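PDB 5GXX: glucanase from Clostridium thermocellum, which probably hydrolyses internal beta-1,4 glycosidic bonds of cellulose as a family 9 endoglucanase of the cellulosome. Local coordinates for residues 331-334 against 335-339; 341-344 against 345-349; 557-560 against 561-564. The protein carries 1 engineered substitution. All blocks are in the same frame, centred on the assembly; numbering follows the deposited sequence.

Contact 1: 331-334 against 335-339; sequences FAKS and QIDYA
Lys-333 and Asp-337 meet one helical turn apart in a salt bridge, NZ to OD2 at 2.8 Å. The lysine runs out extended from its backbone and bends only at its last torsion (chi4 -76°), which brings NZ back to the syn lone pair of OD2. Its CG also lies 3.4 Å from OD2, so aliphatic chain and ammonium group both flank the carboxylate. Tyr-7 OH bonds the other oxygen, OD1, and Ser-4 OG takes a second bond from NZ, tying the N-terminal segment to this helix. On another side of the helix Gln-335 CG, placed beside the backbone N by chi1 (-58°), lies 3.6 Å from Phe-331 CE1; the bend at chi2 then turns the amide back, nearly parallel to the ring (planes 6° apart). NE2 donates in its amide plane to Ser-334 OG at 3.0 Å, and bonds Gly-292 O as well, while OE1 accepts from Ala-294 N; the amide is thereby fixed at both ends. Ser-334 OG in turn donates to Phe-331 O at 2.7 Å, on the same face as the helical N-H of Gln-335. Ile-336 reaches helix 412-429 and Ala-332 helix 301-318, packing consistent with the (alpha/alpha)6 barrel of family 9 glycoside hydrolases.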
ATOM      1  N   PHE A 331      57.980   4.392 -17.087  1.00 10.42           N
ATOM      2  CA  PHE A 331      56.936   4.112 -16.090  1.00 11.51           C
ATOM      3  C   PHE A 331      55.665   4.917 -16.365  1.00 11.16           C
ATOM      4  O   PHE A 331      54.560   4.357 -16.425  1.00 11.88           O
ATOM      5  CB  PHE A 331      57.429   4.389 -14.660  1.00 11.20           C
ATOM      6  CG  PHE A 331      56.303   4.582 -13.680  1.00  9.18           C
ATOM      7  CD1 PHE A 331      55.570   3.491 -13.226  1.00  9.56           C
ATOM      8  CD2 PHE A 331      55.956   5.865 -13.247  1.00  9.97           C
ATOM      9  CE1 PHE A 331      54.497   3.678 -12.370  1.00 11.09           C
ATOM     10  CE2 PHE A 331      54.871   6.053 -12.402  1.00 10.94           C
ATOM     11  CZ  PHE A 331      54.162   4.954 -11.934  1.00 11.64           C
ATOM     12  N   ALA A 332      55.816   6.230 -16.508  1.00 11.42           N
ATOM     13  CA  ALA A 332      54.658   7.102 -16.678  1.00 10.55           C
ATOM     14  C   ALA A 332      53.867   6.721 -17.937  1.00  9.95           C
ATOM     15  O   ALA A 332      52.651   6.535 -17.876  1.00  9.42           O
ATOM     16  CB  ALA A 332      55.145   8.555 -16.734  1.00 11.71           C
ATOM     17  N   LYS A 333      54.560   6.585 -19.067  1.00 10.61           N
ATOM     18  CA  LYS A 333      53.856   6.305 -20.320  1.00 10.61           C
ATOM     19  C   LYS A 333      53.194   4.933 -20.239  1.00 10.27           C
ATOM     20  O   LYS A 333      52.095   4.755 -20.771  1.00 11.70           O
ATOM     21  CB  LYS A 333      54.789   6.424 -21.542  1.00 11.48           C
ATOM     22  CG  LYS A 333      54.074   6.202 -22.878  1.00 13.63           C
ATOM     23  CD  LYS A 333      54.997   6.498 -24.060  1.00 14.03           C
ATOM     24  CE  LYS A 333      54.193   6.603 -25.349  1.00 12.79           C
ATOM     25  NZ  LYS A 333      53.778   5.244 -25.830  1.00 15.05           N
ATOM     26  N   SER A 334      53.833   3.992 -19.545  1.00 11.09           N
ATOM     27  CA  SER A 334      53.256   2.660 -19.438  1.00 12.14           C
ATOM     28  C   SER A 334      51.923   2.683 -18.696  1.00 11.43           C
ATOM     29  O   SER A 334      51.015   1.910 -19.000  1.00 12.35           O
ATOM     30  CB  SER A 334      54.225   1.667 -18.784  1.00 12.87           C
ATOM     31  OG  SER A 334      54.281   1.830 -17.385  1.00 15.73           O
ATOM     32  N   GLN A 335      51.816   3.573 -17.709  1.00 11.31           N
ATOM     33  CA  GLN A 335      50.562   3.625 -16.951  1.00 10.24           C
ATOM     34  C   GLN A 335      49.440   4.309 -17.723  1.00 10.23           C
ATOM     35  O   GLN A 335      48.297   3.854 -17.706  1.00 10.89           O
ATOM     36  CB  GLN A 335      50.751   4.321 -15.599  1.00  9.13           C
ATOM     37  CG  GLN A 335      51.807   3.632 -14.735  1.00  8.65           C
ATOM     38  CD  GLN A 335      51.525   2.161 -14.520  1.00 11.03           C
ATOM     39  OE1 GLN A 335      50.587   1.795 -13.810  1.00 11.35           O
ATOM     40  NE2 GLN A 335      52.349   1.312 -15.114  1.00 11.06           N
ATOM     41  N   ILE A 336      49.765   5.397 -18.411  1.00 11.10           N
ATOM     42  CA  ILE A 336      48.762   6.024 -19.253  1.00 10.46           C
ATOM     43  C   ILE A 336      48.307   5.066 -20.359  1.00 10.41           C
ATOM     44  O   ILE A 336      47.114   4.922 -20.616  1.00 11.31           O
ATOM     45  CB  ILE A 336      49.277   7.366 -19.846  1.00 11.82           C
ATOM     46  CG1 ILE A 336      49.674   8.362 -18.738  1.00 12.00           C
ATOM     47  CG2 ILE A 336      48.241   7.934 -20.835  1.00 11.59           C
ATOM     48  CD1 ILE A 336      48.599   8.607 -17.678  1.00 15.10           C
ATOM     49  N   ASP A 337      49.279   4.396 -20.988  1.00 10.86           N
ATOM     50  CA  ASP A 337      48.917   3.505 -22.101  1.00 11.72           C
ATOM     51  C   ASP A 337      48.063   2.341 -21.623  1.00 11.03           C
ATOM     52  O   ASP A 337      47.143   1.921 -22.325  1.00 11.44           O
ATOM     53  CB  ASP A 337      50.141   2.997 -22.885  1.00 11.46           C
ATOM     54  CG  ASP A 337      50.822   4.101 -23.695  1.00 13.03           C
ATOM     55  OD1 ASP A 337      50.260   5.210 -23.819  1.00 14.18           O
ATOM     56  OD2 ASP A 337      51.953   3.838 -24.177  1.00 15.67           O
ATOM     57  N   TYR A 338      48.322   1.848 -20.409  1.00 10.78           N
ATOM     58  CA  TYR A 338      47.459   0.815 -19.843  1.00 10.32           C
ATOM     59  C   TYR A 338      46.019   1.306 -19.772  1.00 10.60           C
ATOM     60  O   TYR A 338      45.096   0.630 -20.212  1.00 11.42           O
ATOM     61  CB  TYR A 338      47.944   0.369 -18.455  1.00 11.14           C
ATOM     62  CG  TYR A 338      47.174  -0.803 -17.885  1.00  8.49           C
ATOM     63  CD1 TYR A 338      45.851  -0.661 -17.491  1.00 10.58           C
ATOM     64  CD2 TYR A 338      47.746  -2.067 -17.787  1.00 10.84           C
ATOM     65  CE1 TYR A 338      45.122  -1.727 -16.977  1.00 11.91           C
ATOM     66  CE2 TYR A 338      47.029  -3.136 -17.269  1.00  9.52           C
ATOM     67  CZ  TYR A 338      45.728  -2.951 -16.832  1.00  9.61           C
ATOM     68  OH  TYR A 338      44.951  -3.988 -16.358  1.00 10.37           O
ATOM     69  N   ALA A 339      45.827   2.517 -19.256  1.00 10.88           N
ATOM     70  CA  ALA A 339      44.478   3.098 -19.162  1.00 10.32           C
ATOM     71  C   ALA A 339      43.770   3.262 -20.509  1.00 11.54           C
ATOM     72  O   ALA A 339      42.538   3.195 -20.590  1.00 11.55           O
ATOM     73  CB  ALA A 339      44.568   4.439 -18.444  1.00 10.19           C
TER

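Contact 2: 341-344 against 345-349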
ATOM      1  N   GLY A 341      44.409   1.376 -23.320  1.00 11.80           N
ATOM      2  CA  GLY A 341      44.173   0.096 -23.980  1.00 12.66           C
ATOM      3  C   GLY A 341      45.333  -0.878 -24.044  1.00 13.30           C
ATOM      4  O   GLY A 341      45.171  -1.958 -24.609  1.00 13.72           O
ATOM      5  N   SER A 342      46.481  -0.516 -23.476  1.00 12.74           N
ATOM      6  CA  SER A 342      47.638  -1.422 -23.441  1.00 14.04           C
ATOM      7  C   SER A 342      47.570  -2.347 -22.234  1.00 13.06           C
ATOM      8  O   SER A 342      48.303  -2.175 -21.252  1.00 13.23           O
ATOM      9  CB  SER A 342      48.953  -0.649 -23.450  1.00 14.18           C
ATOM     10  OG  SER A 342      49.047   0.096 -24.655  1.00 16.82           O
ATOM     11  N   ASN A 343      46.681  -3.327 -22.336  1.00 12.79           N
ATOM     12  CA  ASN A 343      46.368  -4.186 -21.203  1.00 13.25           C
ATOM     13  C   ASN A 343      45.880  -5.526 -21.743  1.00 14.57           C
ATOM     14  O   ASN A 343      45.794  -5.687 -22.963  1.00 13.93           O
ATOM     15  CB  ASN A 343      45.353  -3.457 -20.301  1.00 12.68           C
ATOM     16  CG  ASN A 343      44.079  -3.089 -21.027  1.00 11.88           C
ATOM     17  OD1 ASN A 343      43.418  -3.954 -21.610  1.00 12.95           O
ATOM     18  ND2 ASN A 343      43.713  -1.815 -20.986  1.00 12.40           N
ATOM     19  N   PRO A 344      45.622  -6.510 -20.866  1.00 13.99           N
ATOM     20  CA  PRO A 344      45.376  -7.850 -21.410  1.00 14.51           C
ATOM     21  C   PRO A 344      44.098  -7.945 -22.218  1.00 15.93           C
ATOM     22  O   PRO A 344      43.983  -8.892 -22.994  1.00 16.94           O
ATOM     23  CB  PRO A 344      45.239  -8.700 -20.149  1.00 14.84           C
ATOM     24  CG  PRO A 344      46.242  -8.054 -19.236  1.00 13.60           C
ATOM     25  CD  PRO A 344      45.968  -6.576 -19.437  1.00 15.32           C
ATOM     26  N   ASP A 345      43.172  -7.008 -22.042  1.00 14.81           N
ATOM     27  CA  ASP A 345      41.924  -6.987 -22.805  1.00 16.87           C
ATOM     28  C   ASP A 345      41.952  -6.062 -24.020  1.00 16.74           C
ATOM     29  O   ASP A 345      40.967  -5.975 -24.781  1.00 17.28           O
ATOM     30  CB  ASP A 345      40.735  -6.681 -21.892  1.00 17.80           C
ATOM     31  CG  ASP A 345      40.365  -7.852 -21.005  1.00 20.94           C
ATOM     32  OD1 ASP A 345      40.427  -9.010 -21.494  1.00 23.33           O
ATOM     33  OD2 ASP A 345      39.994  -7.622 -19.834  1.00 20.97           O
ATOM     34  N   ASN A 346      43.090  -5.398 -24.206  1.00 15.61           N
ATOM     35  CA  ASN A 346      43.272  -4.433 -25.281  1.00 16.89           C
ATOM     36  C   ASN A 346      42.185  -3.359 -25.309  1.00 15.74           C
ATOM     37  O   ASN A 346      41.757  -2.907 -26.372  1.00 16.92           O
ATOM     38  CB  ASN A 346      43.334  -5.142 -26.633  1.00 19.09           C
ATOM     39  CG  ASN A 346      44.536  -4.715 -27.429  1.00 26.25           C
ATOM     40  OD1 ASN A 346      44.537  -3.649 -28.044  1.00 33.10           O
ATOM     41  ND2 ASN A 346      45.594  -5.520 -27.373  1.00 31.31           N
ATOM     42  N   ARG A 347      41.749  -2.929 -24.131  1.00 14.04           N
ATOM     43  CA  ARG A 347      40.552  -2.098 -24.057  1.00 13.06           C
ATOM     44  C   ARG A 347      40.775  -0.814 -23.289  1.00 13.15           C
ATOM     45  O   ARG A 347      41.505  -0.792 -22.306  1.00 13.16           O
ATOM     46  CB  ARG A 347      39.349  -2.853 -23.492  1.00 14.33           C
ATOM     47  CG  ARG A 347      39.432  -3.330 -22.061  1.00 13.67           C
ATOM     48  CD  ARG A 347      38.836  -2.326 -21.057  1.00 14.46           C
ATOM     49  NE  ARG A 347      37.443  -2.010 -21.390  1.00 13.88           N
ATOM     50  CZ  ARG A 347      36.412  -2.837 -21.205  1.00 15.29           C
ATOM     51  NH1 ARG A 347      36.566  -4.033 -20.642  1.00 15.29           N
ATOM     52  NH2 ARG A 347      35.202  -2.448 -21.581  1.00 17.31           N
ATOM     53  N   SER A 348      40.161   0.254 -23.770  1.00 12.43           N
ATOM     54  CA  SER A 348      40.181   1.515 -23.061  1.00 12.61           C
ATOM     55  C   SER A 348      39.377   1.437 -21.772  1.00 12.37           C
ATOM     56  O   SER A 348      38.333   0.784 -21.721  1.00 12.05           O
ATOM     57  CB  SER A 348      39.592   2.585 -23.976  1.00 13.39           C
ATOM     58  OG  SER A 348      39.403   3.778 -23.239  1.00 13.75           O
ATOM     59  N   TYR A 349      39.919   2.095 -20.743  1.00 10.36           N
ATOM     60  CA  TYR A 349      39.239   2.364 -19.468  1.00  9.75           C
ATOM     61  C   TYR A 349      38.726   3.796 -19.361  1.00 11.35           C
ATOM     62  O   TYR A 349      38.371   4.254 -18.270  1.00 10.44           O
ATOM     63  CB  TYR A 349      40.192   2.026 -18.312  1.00  9.65           C
ATOM     64  CG  TYR A 349      40.303   0.521 -18.116  1.00  9.56           C
ATOM     65  CD1 TYR A 349      39.266  -0.181 -17.521  1.00  9.89           C
ATOM     66  CD2 TYR A 349      41.427  -0.200 -18.531  1.00  9.46           C
ATOM     67  CE1 TYR A 349      39.330  -1.559 -17.340  1.00 10.76           C
ATOM     68  CE2 TYR A 349      41.502  -1.605 -18.355  1.00 10.95           C
ATOM     69  CZ  TYR A 349      40.439  -2.272 -17.749  1.00 11.10           C
ATOM     70  OH  TYR A 349      40.457  -3.640 -17.544  1.00 12.41           O
TER
HETATM   71  O   HOH W   1      45.762  -1.209 -27.395  1.00 20.94           O
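Asn-343 clips the loop together through both ends of its side-chain amide. ND2 donates to Arg-347 O at 2.8 Å, almost straight and in the plane of the amide, while OD1 receives Arg-347 N at 3.2 Å from a direction tilted off its own carbonyl plane. A weak bond from Asp-345 N also reaches OD1. With CG set between the backbone N and the carbonyl carbon (chi1 58°), the amide is carried across the loop to the backbone of Arg-347. The backbone O of Asn-343 accepts Asn-346 N at 3.0 Å, closing a type I turn through Pro-344 and Asp-345. Two CA-H...O contacts accompany the close approach of the two arms of the loop: Gly-341 CA to Arg-347 O at 3.3 Å and Asn-346 CA to Gly-341 O at 3.2 Å. A water 2.8 Å from Asn-346 OD1 also makes a weak bond to Gly-341 O.

Further out, Asn-343 ND2 has a second acceptor in Tyr-338 O, which binds the asparagine to the helix end. Tyr-349 CE2 lies 3.4 Å from Asn-343 ND2; one face of the tyrosine ring carries Arg-347 CD near the rim, and Tyr-398 meets the ring edge-to-face. Arg-347 NE donates to Ser-348 O. Gly-341, at positive phi (146°), ends helix 322-340 in a Schellman motif, and an inverse gamma turn centred on Ser-342 leads from it into the type I turn that begins at Asn-343.

Contact 3: 557-560 against 561-564; sequences AAPQ and GTKF
Thr-562 N closes on Pro-559 O at 3.1 Å, defining a type II beta turn with Gln-560 and Gly-561 at its corners. Gly-561 sits at positive phi (99°), where a side chain would press on the carbonyl O of Gln-560, so glycine suits the third position of the turn. The turn belongs to the loop leaving strand 549-557, and Ala-558 still makes backbone hydrogen bonds with His-459 of a neighbouring loop. The strands here form antiparallel sheets, consistent with the beta-sandwich of a cellulose-binding module. A second bond grips Pro-559 O: Thr-562 OG1 donates to it at 2.7 Å in the carbonyl plane, whereas the backbone N-H comes from above that plane. The hydroxyl reaches the carbonyl because chi1 of 64° places OG1 between the backbone N and the carbonyl carbon, which leaves CG2 to rest against Pro-559 CB at 3.9 Å. Gln-560 extends outward from the turn. Beneath it, Ala-558 CB touches Thr-562 OG1 at 3.5 Å. Phe-564 folds back under the turn, with its ring also meeting Tyr-497, and brings its outermost carbon, CZ, to 3.6 Å from Ala-558 CB.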
ATOM      1  N   ALA A 557     -18.977   8.213 -21.281  1.00 20.19           N
ATOM      2  CA  ALA A 557     -20.121   7.294 -21.315  1.00 20.53           C
ATOM      3  C   ALA A 557     -21.359   7.920 -21.944  1.00 21.36           C
ATOM      4  O   ALA A 557     -21.752   9.028 -21.592  1.00 21.62           O
ATOM      5  CB  ALA A 557     -20.461   6.799 -19.912  1.00 20.61           C
ATOM      6  N   ALA A 558     -21.946   7.200 -22.890  1.00 22.21           N
ATOM      7  CA  ALA A 558     -23.318   7.443 -23.324  1.00 21.64           C
ATOM      8  C   ALA A 558     -24.246   6.853 -22.264  1.00 22.42           C
ATOM      9  O   ALA A 558     -23.796   6.088 -21.409  1.00 21.38           O
ATOM     10  CB  ALA A 558     -23.546   6.771 -24.649  1.00 22.97           C
ATOM     11  N   PRO A 559     -25.542   7.213 -22.298  1.00 22.56           N
ATOM     12  CA  PRO A 559     -26.458   6.730 -21.266  1.00 22.88           C
ATOM     13  C   PRO A 559     -26.515   5.209 -21.174  1.00 22.88           C
ATOM     14  O   PRO A 559     -26.424   4.525 -22.197  1.00 21.97           O
ATOM     15  CB  PRO A 559     -27.803   7.328 -21.697  1.00 23.03           C
ATOM     16  CG  PRO A 559     -27.415   8.584 -22.399  1.00 21.21           C
ATOM     17  CD  PRO A 559     -26.179   8.224 -23.162  1.00 23.36           C
ATOM     18  N   GLN A 560     -26.603   4.683 -19.953  1.00 23.02           N
ATOM     19  CA  GLN A 560     -26.775   3.251 -19.763  1.00 24.18           C
ATOM     20  C   GLN A 560     -28.020   2.790 -20.520  1.00 24.38           C
ATOM     21  O   GLN A 560     -29.059   3.453 -20.472  1.00 25.28           O
ATOM     22  CB  GLN A 560     -26.912   2.943 -18.277  1.00 25.32           C
ATOM     23  CG  GLN A 560     -26.926   1.473 -17.929  1.00 28.45           C
ATOM     24  CD  GLN A 560     -27.629   1.238 -16.615  1.00 34.24           C
ATOM     25  OE1 GLN A 560     -27.490   2.032 -15.682  1.00 36.93           O
ATOM     26  NE2 GLN A 560     -28.404   0.162 -16.535  1.00 33.57           N
ATOM     27  N   GLY A 561     -27.888   1.675 -21.232  1.00 24.51           N
ATOM     28  CA  GLY A 561     -28.977   1.122 -22.033  1.00 24.46           C
ATOM     29  C   GLY A 561     -28.899   1.461 -23.508  1.00 24.35           C
ATOM     30  O   GLY A 561     -29.509   0.775 -24.324  1.00 24.16           O
ATOM     31  N   THR A 562     -28.125   2.484 -23.867  1.00 24.55           N
ATOM     32  CA  THR A 562     -27.919   2.809 -25.278  1.00 24.12           C
ATOM     33  C   THR A 562     -26.927   1.861 -25.953  1.00 24.50           C
ATOM     34  O   THR A 562     -26.112   1.224 -25.283  1.00 23.36           O
ATOM     35  CB  THR A 562     -27.502   4.278 -25.500  1.00 24.22           C
ATOM     36  OG1 THR A 562     -26.230   4.520 -24.886  1.00 22.93           O
ATOM     37  CG2 THR A 562     -28.545   5.217 -24.925  1.00 24.23           C
ATOM     38  N   LYS A 563     -27.030   1.754 -27.275  1.00 24.61           N
ATOM     39  CA  LYS A 563     -26.299   0.744 -28.036  1.00 26.52           C
ATOM     40  C   LYS A 563     -25.500   1.336 -29.197  1.00 27.02           C
ATOM     41  O   LYS A 563     -25.050   0.600 -30.079  1.00 29.15           O
ATOM     42  CB  LYS A 563     -27.247  -0.346 -28.557  1.00 26.71           C
ATOM     43  CG  LYS A 563     -28.199  -0.946 -27.525  1.00 26.72           C
ATOM     44  CD  LYS A 563     -27.501  -1.899 -26.575  1.00 27.71           C
ATOM     45  CE  LYS A 563     -28.504  -2.466 -25.584  1.00 28.75           C
ATOM     46  NZ  LYS A 563     -27.846  -3.420 -24.662  1.00 33.75           N
ATOM     47  N   PHE A 564     -25.290   2.650 -29.186  1.00 26.59           N
ATOM     48  CA  PHE A 564     -24.629   3.329 -30.300  1.00 26.26           C
ATOM     49  C   PHE A 564     -23.135   3.603 -30.131  1.00 26.20           C
ATOM     50  O   PHE A 564     -22.444   3.750 -31.137  1.00 26.48           O
ATOM     51  CB  PHE A 564     -25.343   4.632 -30.680  1.00 25.56           C
ATOM     52  CG  PHE A 564     -25.373   5.663 -29.587  1.00 25.93           C
ATOM     53  CD1 PHE A 564     -24.258   6.448 -29.312  1.00 26.45           C
ATOM     54  CD2 PHE A 564     -26.519   5.853 -28.831  1.00 24.53           C
ATOM     55  CE1 PHE A 564     -24.297   7.398 -28.308  1.00 26.46           C
ATOM     56  CE2 PHE A 564     -26.577   6.809 -27.835  1.00 25.29           C
ATOM     57  CZ  PHE A 564     -25.456   7.586 -27.569  1.00 26.10           C
TER

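Contacts 1 and 2 are consecutive parts of one structure, the end of helix 322-340 and the loop that leaves it, with centres about 11 Å apart. Two probable hydrogen bonds join them: Asp-337 O to Ser-342 N and Ala-339 O to Tyr-349 N, each 2.8 Å. The rings of Tyr-338 and Tyr-349 pack between them, CE1 to CE2 at 3.9 Å. Contact 3 is remote, its centre about 77 Å from that of contact 1 and 69 Å from that of contact 2, at the far end of the elongated chain. There the side chain of Phe-564 lies about 8 Å from the calcium ion held by Asp-488, Glu-491, Asp-566, Asn-569 and Asp-570.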